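177aa long conserved hypothetical protein (ST1454) (Sulfolobus tokodaii, PDB 1WOZ) probably transfers the adenosyl group of ATP to cob(I)alamin, as a PduO-type corrinoid adenosyltransferase that assembles as a trimer of helical subunits. Local coordinates at residues 26-30 with 127-131; 81-86 with 144-149. All blocks are in the same frame, centred on the assembly; numbering follows the deposited sequence.

Both contacts lie in the helical bundle of one subunit, their centres about 17 Å apart. Contact 1 pairs helix 23-44 with helix 109-134, running antiparallel; contact 2 pairs helix 79-96 with helix 140-163, running parallel. Along the chain the segments come in the order 26-30, 81-86, 127-131, 144-149, so the two pairings interleave and join helices distant in sequence into one bundle. Helices 109-134 and 140-163 follow each other directly, and through them the contacts touch, Ala128 CB lying 4.2 Å from Leu146 CD1. Contact 1, about 15 Å from the centre of the chain, reaches both neighbouring subunits; contact 2, about 8 Å from it, meets another subunit at Asn147.

Contact 1: 26-30 with 127-131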
ATOM      1  N   ASN A  26      -7.796   7.590  12.783  1.00 23.45           N
ATOM      2  CA  ASN A  26      -7.145   7.566  11.471  1.00 23.35           C
ATOM      3  C   ASN A  26      -5.610   7.684  11.574  1.00 22.34           C
ATOM      4  O   ASN A  26      -4.886   7.007  10.849  1.00 21.99           O
ATOM      5  CB  ASN A  26      -7.710   8.678  10.587  1.00 24.87           C
ATOM      6  CG  ASN A  26      -8.999   8.266   9.886  1.00 28.41           C
ATOM      7  OD1 ASN A  26      -8.987   7.444   8.964  1.00 30.88           O
ATOM      8  ND2 ASN A  26     -10.116   8.827  10.321  1.00 30.43           N
ATOM      9  N   PHE A  27      -5.113   8.538  12.467  1.00 21.18           N
ATOM     10  CA  PHE A  27      -3.674   8.695  12.652  1.00 21.10           C
ATOM     11  C   PHE A  27      -3.099   7.354  13.142  1.00 20.20           C
ATOM     12  O   PHE A  27      -2.084   6.870  12.625  1.00 19.31           O
ATOM     13  CB  PHE A  27      -3.391   9.817  13.675  1.00 21.82           C
ATOM     14  CG  PHE A  27      -2.000  10.398  13.593  1.00 20.77           C
ATOM     15  CD1 PHE A  27      -1.718  11.625  14.197  1.00 23.12           C
ATOM     16  CD2 PHE A  27      -0.966   9.729  12.930  1.00 21.93           C
ATOM     17  CE1 PHE A  27      -0.431  12.179  14.150  1.00 20.90           C
ATOM     18  CE2 PHE A  27       0.327  10.278  12.871  1.00 21.03           C
ATOM     19  CZ  PHE A  27       0.591  11.510  13.487  1.00 20.96           C
ATOM     20  N   LEU A  28      -3.737   6.761  14.148  1.00 19.40           N
ATOM     21  CA  LEU A  28      -3.290   5.465  14.657  1.00 20.17           C
ATOM     22  C   LEU A  28      -3.372   4.410  13.542  1.00 19.19           C
ATOM     23  O   LEU A  28      -2.513   3.537  13.451  1.00 19.38           O
ATOM     24  CB  LEU A  28      -4.145   5.027  15.854  1.00 18.84           C
ATOM     25  CG  LEU A  28      -4.034   5.920  17.101  1.00 18.67           C
ATOM     26  CD1 LEU A  28      -5.052   5.437  18.164  1.00 20.89           C
ATOM     27  CD2 LEU A  28      -2.605   5.841  17.664  1.00 19.80           C
ATOM     28  N   GLY A  29      -4.398   4.490  12.702  1.00 19.58           N
ATOM     29  CA  GLY A  29      -4.518   3.537  11.601  1.00 17.95           C
ATOM     30  C   GLY A  29      -3.365   3.708  10.614  1.00 18.27           C
ATOM     31  O   GLY A  29      -2.796   2.713  10.119  1.00 17.67           O
ATOM     32  N   ASP A  30      -3.010   4.958  10.312  1.00 16.90           N
ATOM     33  CA  ASP A  30      -1.894   5.215   9.385  1.00 17.45           C
ATOM     34  C   ASP A  30      -0.569   4.704   9.969  1.00 17.87           C
ATOM     35  O   ASP A  30       0.261   4.143   9.251  1.00 15.67           O
ATOM     36  CB  ASP A  30      -1.770   6.715   9.072  1.00 19.06           C
ATOM     37  CG  ASP A  30      -2.922   7.227   8.242  1.00 21.41           C
ATOM     38  OD1 ASP A  30      -3.651   6.405   7.649  1.00 20.70           O
ATOM     39  OD2 ASP A  30      -3.102   8.457   8.172  1.00 23.65           O
ATOM     40  N   ASN A 127      -0.466  13.212   6.224  1.00 23.85           N
ATOM     41  CA  ASN A 127      -1.714  13.088   6.980  1.00 24.37           C
ATOM     42  C   ASN A 127      -1.551  13.665   8.400  1.00 24.88           C
ATOM     43  O   ASN A 127      -2.455  14.327   8.916  1.00 25.41           O
ATOM     44  CB  ASN A 127      -2.162  11.621   7.060  1.00 23.52           C
ATOM     45  CG  ASN A 127      -2.535  11.050   5.701  1.00 26.65           C
ATOM     46  OD1 ASN A 127      -2.618  11.781   4.712  1.00 28.30           O
ATOM     47  ND2 ASN A 127      -2.766   9.742   5.647  1.00 25.86           N
ATOM     48  N   ALA A 128      -0.400  13.425   9.026  1.00 25.18           N
ATOM     49  CA  ALA A 128      -0.154  13.945  10.369  1.00 26.61           C
ATOM     50  C   ALA A 128      -0.305  15.464  10.406  1.00 28.49           C
ATOM     51  O   ALA A 128      -0.883  16.014  11.351  1.00 29.17           O
ATOM     52  CB  ALA A 128       1.238  13.539  10.855  1.00 26.63           C
ATOM     53  N   VAL A 129       0.217  16.148   9.392  1.00 28.95           N
ATOM     54  CA  VAL A 129       0.088  17.598   9.319  1.00 30.38           C
ATOM     55  C   VAL A 129      -1.398  17.959   9.269  1.00 30.40           C
ATOM     56  O   VAL A 129      -1.848  18.894   9.930  1.00 30.38           O
ATOM     57  CB  VAL A 129       0.802  18.163   8.073  1.00 30.43           C
ATOM     58  CG1 VAL A 129       0.521  19.658   7.942  1.00 30.75           C
ATOM     59  CG2 VAL A 129       2.301  17.935   8.198  1.00 29.96           C
ATOM     60  N   LYS A 130      -2.172  17.203   8.502  1.00 30.57           N
ATOM     61  CA  LYS A 130      -3.606  17.447   8.412  1.00 32.25           C
ATOM     62  C   LYS A 130      -4.314  17.137   9.742  1.00 33.27           C
ATOM     63  O   LYS A 130      -5.205  17.882  10.168  1.00 32.65           O
ATOM     64  CB  LYS A 130      -4.210  16.592   7.297  1.00 35.04           C
ATOM     65  CG  LYS A 130      -5.722  16.653   7.178  1.00 38.87           C
ATOM     66  CD  LYS A 130      -6.230  15.691   6.106  1.00 42.41           C
ATOM     67  CE  LYS A 130      -5.838  14.241   6.402  1.00 44.38           C
ATOM     68  NZ  LYS A 130      -6.306  13.287   5.342  1.00 46.76           N
ATOM     69  N   TYR A 131      -3.922  16.055  10.410  1.00 31.00           N
ATOM     70  CA  TYR A 131      -4.570  15.700  11.668  1.00 31.81           C
ATOM     71  C   TYR A 131      -4.287  16.721  12.753  1.00 33.30           C
ATOM     72  O   TYR A 131      -5.117  16.928  13.647  1.00 32.97           O
ATOM     73  CB  TYR A 131      -4.105  14.336  12.168  1.00 29.74           C
ATOM     74  CG  TYR A 131      -4.375  13.203  11.219  1.00 27.50           C
ATOM     75  CD1 TYR A 131      -5.603  13.091  10.557  1.00 27.79           C
ATOM     76  CD2 TYR A 131      -3.415  12.217  11.007  1.00 25.51           C
ATOM     77  CE1 TYR A 131      -5.860  12.013   9.698  1.00 26.95           C
ATOM     78  CE2 TYR A 131      -3.660  11.148  10.166  1.00 25.85           C
ATOM     79  CZ  TYR A 131      -4.874  11.045   9.512  1.00 25.30           C
ATOM     80  OH  TYR A 131      -5.082   9.975   8.675  1.00 25.77           O
TER
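Tyr131 points its phenol at Asp30 across the gap between two helices, and the hydroxyl gives a short hydrogen bond, Tyr131 OH to Asp30 OD2 2.5 Å. That carboxylate oxygen lies at the edge of the tyrosine ring, near its plane. Asn127, one helical turn before Tyr131, adds a second bond from its amide ND2 to Asp30 OD2, 2.9 Å, fairly straight at 160° and with OD2 close to the amide plane. The two donors come from opposite faces of the carboxylate, both tilted out of its plane, so one oxygen is gripped from two sides. Asp30 is placed for this by its first torsion, which sets CG anti to the carbonyl carbon (chi1 -69°). Replacing Asp30 with an alanine would probably leave the Tyr131 hydroxyl and the Asn127 amide without their shared acceptor and free the phenol to shift. The helices, 23-44 and 109-134, belong to the helical bundle of the cobalamin adenosyltransferase family; their segments here run antiparallel with axes 10.4 Å apart. Phe27 fills the apolar side of the contact. Its ring meets that of Tyr131 obliquely, planes 36° apart, with Tyr131 CD2 over one face and 3.5 Å from Phe27 CG. Farther along the ring, Phe27 CZ rests on Ala128 CB at 3.4 Å, while Leu68 and Ile142 from two other helices also pack against Phe27. Asn26 offers only its CB, 3.5 Å from Tyr131 OH; its amide turns away, ND2 bonding to the Ser22 carbonyl and OD1 accepting from Arg126 of a neighbouring subunit. The same arginine of that subunit lies near Asp30 OD1, a long and weak ion pair between chains.

Contact 2: 81-86 with 144-149; sequences YVKWLE and VYLNRL
Segments 81-86 and 144-149 run almost parallel with axes separated by 9.3 Å, and their backbones come nearest at Val82 and Tyr145. They join helix 79-96 to helix 140-163 within the bundle of the cobalamin adenosyltransferase fold. At the centre Leu85 directs CD1 onto the face of the Tyr145 ring, a CH-pi contact 3.5 Å from the centroid and only 14° off the normal. Tyr145 lies ready for it because CG is anti to the backbone N (chi1 -176°), which swings the ring toward helix 79-96. Tyr81 comes at the rim of that ring instead, its CB 3.8 Å from Tyr145 CD1. Both phenols end on helix 48-69, where Tyr145 OH bonds to Glu60 and Tyr81 OH to Glu63. Val82 packs beside Tyr145, with CG2 against Val144 CG1 and CG1 3.5 Å from Arg148 CG. Arg148 bends at its second torsion, laying its guanidinium over Val144 CG1 and turning one edge to Glu86. The two charged groups are nearly coplanar, 12° apart. A further bond, from Arg148 NH1 to Asn147 OD1, steadies the guanidinium on its own helix. In the salt bridge itself, Arg148 NE reaches the anti side of Glu86 OE2 at 2.9 Å.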
ATOM      1  N   TYR A  81      14.886  10.752  20.102  1.00 32.89           N
ATOM      2  CA  TYR A  81      14.316   9.793  19.159  1.00 31.19           C
ATOM      3  C   TYR A  81      14.746  10.224  17.761  1.00 31.51           C
ATOM      4  O   TYR A  81      15.225   9.424  16.960  1.00 32.06           O
ATOM      5  CB  TYR A  81      12.791   9.845  19.181  1.00 30.66           C
ATOM      6  CG  TYR A  81      12.114   9.092  20.296  1.00 31.16           C
ATOM      7  CD1 TYR A  81      11.512   7.849  20.059  1.00 30.31           C
ATOM      8  CD2 TYR A  81      12.031   9.634  21.574  1.00 30.35           C
ATOM      9  CE1 TYR A  81      10.839   7.172  21.074  1.00 30.30           C
ATOM     10  CE2 TYR A  81      11.362   8.965  22.592  1.00 31.17           C
ATOM     11  CZ  TYR A  81      10.768   7.741  22.333  1.00 30.48           C
ATOM     12  OH  TYR A  81      10.070   7.117  23.333  1.00 32.73           O
ATOM     13  N   VAL A  82      14.525  11.497  17.463  1.00 30.36           N
ATOM     14  CA  VAL A  82      14.874  12.031  16.153  1.00 30.73           C
ATOM     15  C   VAL A  82      16.386  11.907  15.911  1.00 31.30           C
ATOM     16  O   VAL A  82      16.823  11.540  14.822  1.00 29.43           O
ATOM     17  CB  VAL A  82      14.431  13.510  16.055  1.00 31.97           C
ATOM     18  CG1 VAL A  82      14.916  14.132  14.746  1.00 32.74           C
ATOM     19  CG2 VAL A  82      12.908  13.593  16.157  1.00 31.88           C
ATOM     20  N   LYS A  83      17.175  12.194  16.948  1.00 30.65           N
ATOM     21  CA  LYS A  83      18.633  12.135  16.858  1.00 30.40           C
ATOM     22  C   LYS A  83      19.133  10.796  16.330  1.00 28.50           C
ATOM     23  O   LYS A  83      19.909  10.744  15.385  1.00 26.66           O
ATOM     24  CB  LYS A  83      19.256  12.372  18.231  1.00 33.31           C
ATOM     25  CG  LYS A  83      20.746  12.119  18.261  1.00 38.46           C
ATOM     26  CD  LYS A  83      21.522  13.365  17.858  1.00 43.68           C
ATOM     27  CE  LYS A  83      21.609  14.353  19.035  1.00 46.06           C
ATOM     28  NZ  LYS A  83      20.279  14.725  19.636  1.00 47.07           N
ATOM     29  N   TRP A  84      18.703   9.718  16.977  1.00 25.38           N
ATOM     30  CA  TRP A  84      19.086   8.380  16.574  1.00 24.93           C
ATOM     31  C   TRP A  84      18.784   8.148  15.069  1.00 22.42           C
ATOM     32  O   TRP A  84      19.591   7.566  14.362  1.00 20.75           O
ATOM     33  CB  TRP A  84      18.328   7.359  17.435  1.00 28.51           C
ATOM     34  CG  TRP A  84      18.524   5.996  16.954  1.00 31.20           C
ATOM     35  CD1 TRP A  84      19.686   5.272  16.997  1.00 32.56           C
ATOM     36  CD2 TRP A  84      17.587   5.216  16.199  1.00 29.88           C
ATOM     37  NE1 TRP A  84      19.531   4.093  16.302  1.00 33.58           N
ATOM     38  CE2 TRP A  84      18.258   4.035  15.800  1.00 31.41           C
ATOM     39  CE3 TRP A  84      16.252   5.399  15.823  1.00 30.45           C
ATOM     40  CZ2 TRP A  84      17.632   3.038  15.034  1.00 30.44           C
ATOM     41  CZ3 TRP A  84      15.627   4.400  15.061  1.00 29.68           C
ATOM     42  CH2 TRP A  84      16.329   3.238  14.676  1.00 26.99           C
ATOM     43  N   LEU A  85      17.623   8.596  14.590  1.00 22.83           N
ATOM     44  CA  LEU A  85      17.283   8.417  13.164  1.00 22.60           C
ATOM     45  C   LEU A  85      18.312   9.130  12.276  1.00 22.85           C
ATOM     46  O   LEU A  85      18.790   8.581  11.291  1.00 23.45           O
ATOM     47  CB  LEU A  85      15.895   8.978  12.858  1.00 21.03           C
ATOM     48  CG  LEU A  85      14.699   8.275  13.515  1.00 20.29           C
ATOM     49  CD1 LEU A  85      13.457   9.056  13.217  1.00 18.75           C
ATOM     50  CD2 LEU A  85      14.589   6.842  12.999  1.00 18.55           C
ATOM     51  N   GLU A  86      18.652  10.353  12.641  1.00 23.05           N
ATOM     52  CA  GLU A  86      19.629  11.128  11.881  1.00 25.17           C
ATOM     53  C   GLU A  86      21.027  10.512  11.885  1.00 24.53           C
ATOM     54  O   GLU A  86      21.702  10.507  10.853  1.00 24.96           O
ATOM     55  CB  GLU A  86      19.688  12.548  12.427  1.00 25.31           C
ATOM     56  CG  GLU A  86      18.326  13.202  12.442  1.00 27.67           C
ATOM     57  CD  GLU A  86      18.340  14.584  13.065  1.00 31.68           C
ATOM     58  OE1 GLU A  86      19.067  14.783  14.063  1.00 33.14           O
ATOM     59  OE2 GLU A  86      17.610  15.461  12.569  1.00 31.93           O
ATOM     60  N   VAL A 144       8.207  15.485  13.141  1.00 21.12           N
ATOM     61  CA  VAL A 144       9.643  15.513  12.870  1.00 21.63           C
ATOM     62  C   VAL A 144      10.205  14.091  12.768  1.00 20.90           C
ATOM     63  O   VAL A 144      11.018  13.792  11.867  1.00 19.98           O
ATOM     64  CB  VAL A 144      10.421  16.264  13.961  1.00 21.33           C
ATOM     65  CG1 VAL A 144      11.908  16.326  13.592  1.00 22.58           C
ATOM     66  CG2 VAL A 144       9.839  17.681  14.109  1.00 24.04           C
ATOM     67  N   TYR A 145       9.763  13.213  13.668  1.00 17.55           N
ATOM     68  CA  TYR A 145      10.234  11.833  13.660  1.00 18.99           C
ATOM     69  C   TYR A 145       9.892  11.186  12.300  1.00 18.71           C
ATOM     70  O   TYR A 145      10.756  10.568  11.656  1.00 18.77           O
ATOM     71  CB  TYR A 145       9.568  11.029  14.793  1.00 18.90           C
ATOM     72  CG  TYR A 145      10.070   9.608  14.927  1.00 19.64           C
ATOM     73  CD1 TYR A 145      11.097   9.287  15.817  1.00 18.63           C
ATOM     74  CD2 TYR A 145       9.526   8.579  14.154  1.00 17.31           C
ATOM     75  CE1 TYR A 145      11.565   7.987  15.933  1.00 19.71           C
ATOM     76  CE2 TYR A 145       9.985   7.276  14.264  1.00 16.96           C
ATOM     77  CZ  TYR A 145      10.997   6.980  15.148  1.00 19.33           C
ATOM     78  OH  TYR A 145      11.456   5.692  15.266  1.00 18.65           O
ATOM     79  N   LEU A 146       8.642  11.351  11.878  1.00 19.33           N
ATOM     80  CA  LEU A 146       8.165  10.784  10.617  1.00 20.03           C
ATOM     81  C   LEU A 146       8.966  11.313   9.423  1.00 21.31           C
ATOM     82  O   LEU A 146       9.282  10.553   8.504  1.00 20.31           O
ATOM     83  CB  LEU A 146       6.674  11.085  10.445  1.00 19.66           C
ATOM     84  CG  LEU A 146       5.748  10.278  11.380  1.00 19.14           C
ATOM     85  CD1 LEU A 146       4.335  10.793  11.222  1.00 19.27           C
ATOM     86  CD2 LEU A 146       5.823   8.749  11.064  1.00 19.88           C
ATOM     87  N   ASN A 147       9.294  12.606   9.445  1.00 20.82           N
ATOM     88  CA  ASN A 147      10.087  13.224   8.375  1.00 21.76           C
ATOM     89  C   ASN A 147      11.483  12.600   8.316  1.00 21.95           C
ATOM     90  O   ASN A 147      11.970  12.253   7.227  1.00 22.60           O
ATOM     91  CB  ASN A 147      10.152  14.747   8.597  1.00 23.70           C
ATOM     92  CG  ASN A 147      11.010  15.481   7.543  1.00 26.10           C
ATOM     93  OD1 ASN A 147      12.218  15.630   7.709  1.00 27.39           O
ATOM     94  ND2 ASN A 147      10.374  15.941   6.470  1.00 25.62           N
ATOM     95  N   ARG A 148      12.126  12.430   9.468  1.00 19.73           N
ATOM     96  CA  ARG A 148      13.468  11.839   9.525  1.00 20.12           C
ATOM     97  C   ARG A 148      13.436  10.374   9.135  1.00 19.81           C
ATOM     98  O   ARG A 148      14.407   9.848   8.591  1.00 18.47           O
ATOM     99  CB  ARG A 148      14.047  11.894  10.943  1.00 21.28           C
ATOM    100  CG  ARG A 148      14.726  13.190  11.394  1.00 25.85           C
ATOM    101  CD  ARG A 148      14.610  14.352  10.449  1.00 28.85           C
ATOM    102  NE  ARG A 148      15.118  15.559  11.104  1.00 29.87           N
ATOM    103  CZ  ARG A 148      14.593  16.764  10.953  1.00 30.81           C
ATOM    104  NH1 ARG A 148      13.556  16.934  10.162  1.00 30.43           N
ATOM    105  NH2 ARG A 148      15.078  17.794  11.631  1.00 32.92           N
ATOM    106  N   LEU A 149      12.334   9.697   9.462  1.00 17.81           N
ATOM    107  CA  LEU A 149      12.239   8.284   9.131  1.00 17.94           C
ATOM    108  C   LEU A 149      12.276   8.053   7.627  1.00 16.88           C
ATOM    109  O   LEU A 149      12.924   7.114   7.159  1.00 17.31           O
ATOM    110  CB  LEU A 149      10.955   7.690   9.720  1.00 17.09           C
ATOM    111  CG  LEU A 149      10.635   6.243   9.348  1.00 16.34           C
ATOM    112  CD1 LEU A 149      11.731   5.323   9.793  1.00 17.90           C
ATOM    113  CD2 LEU A 149       9.304   5.854  10.044  1.00 19.38           C
TER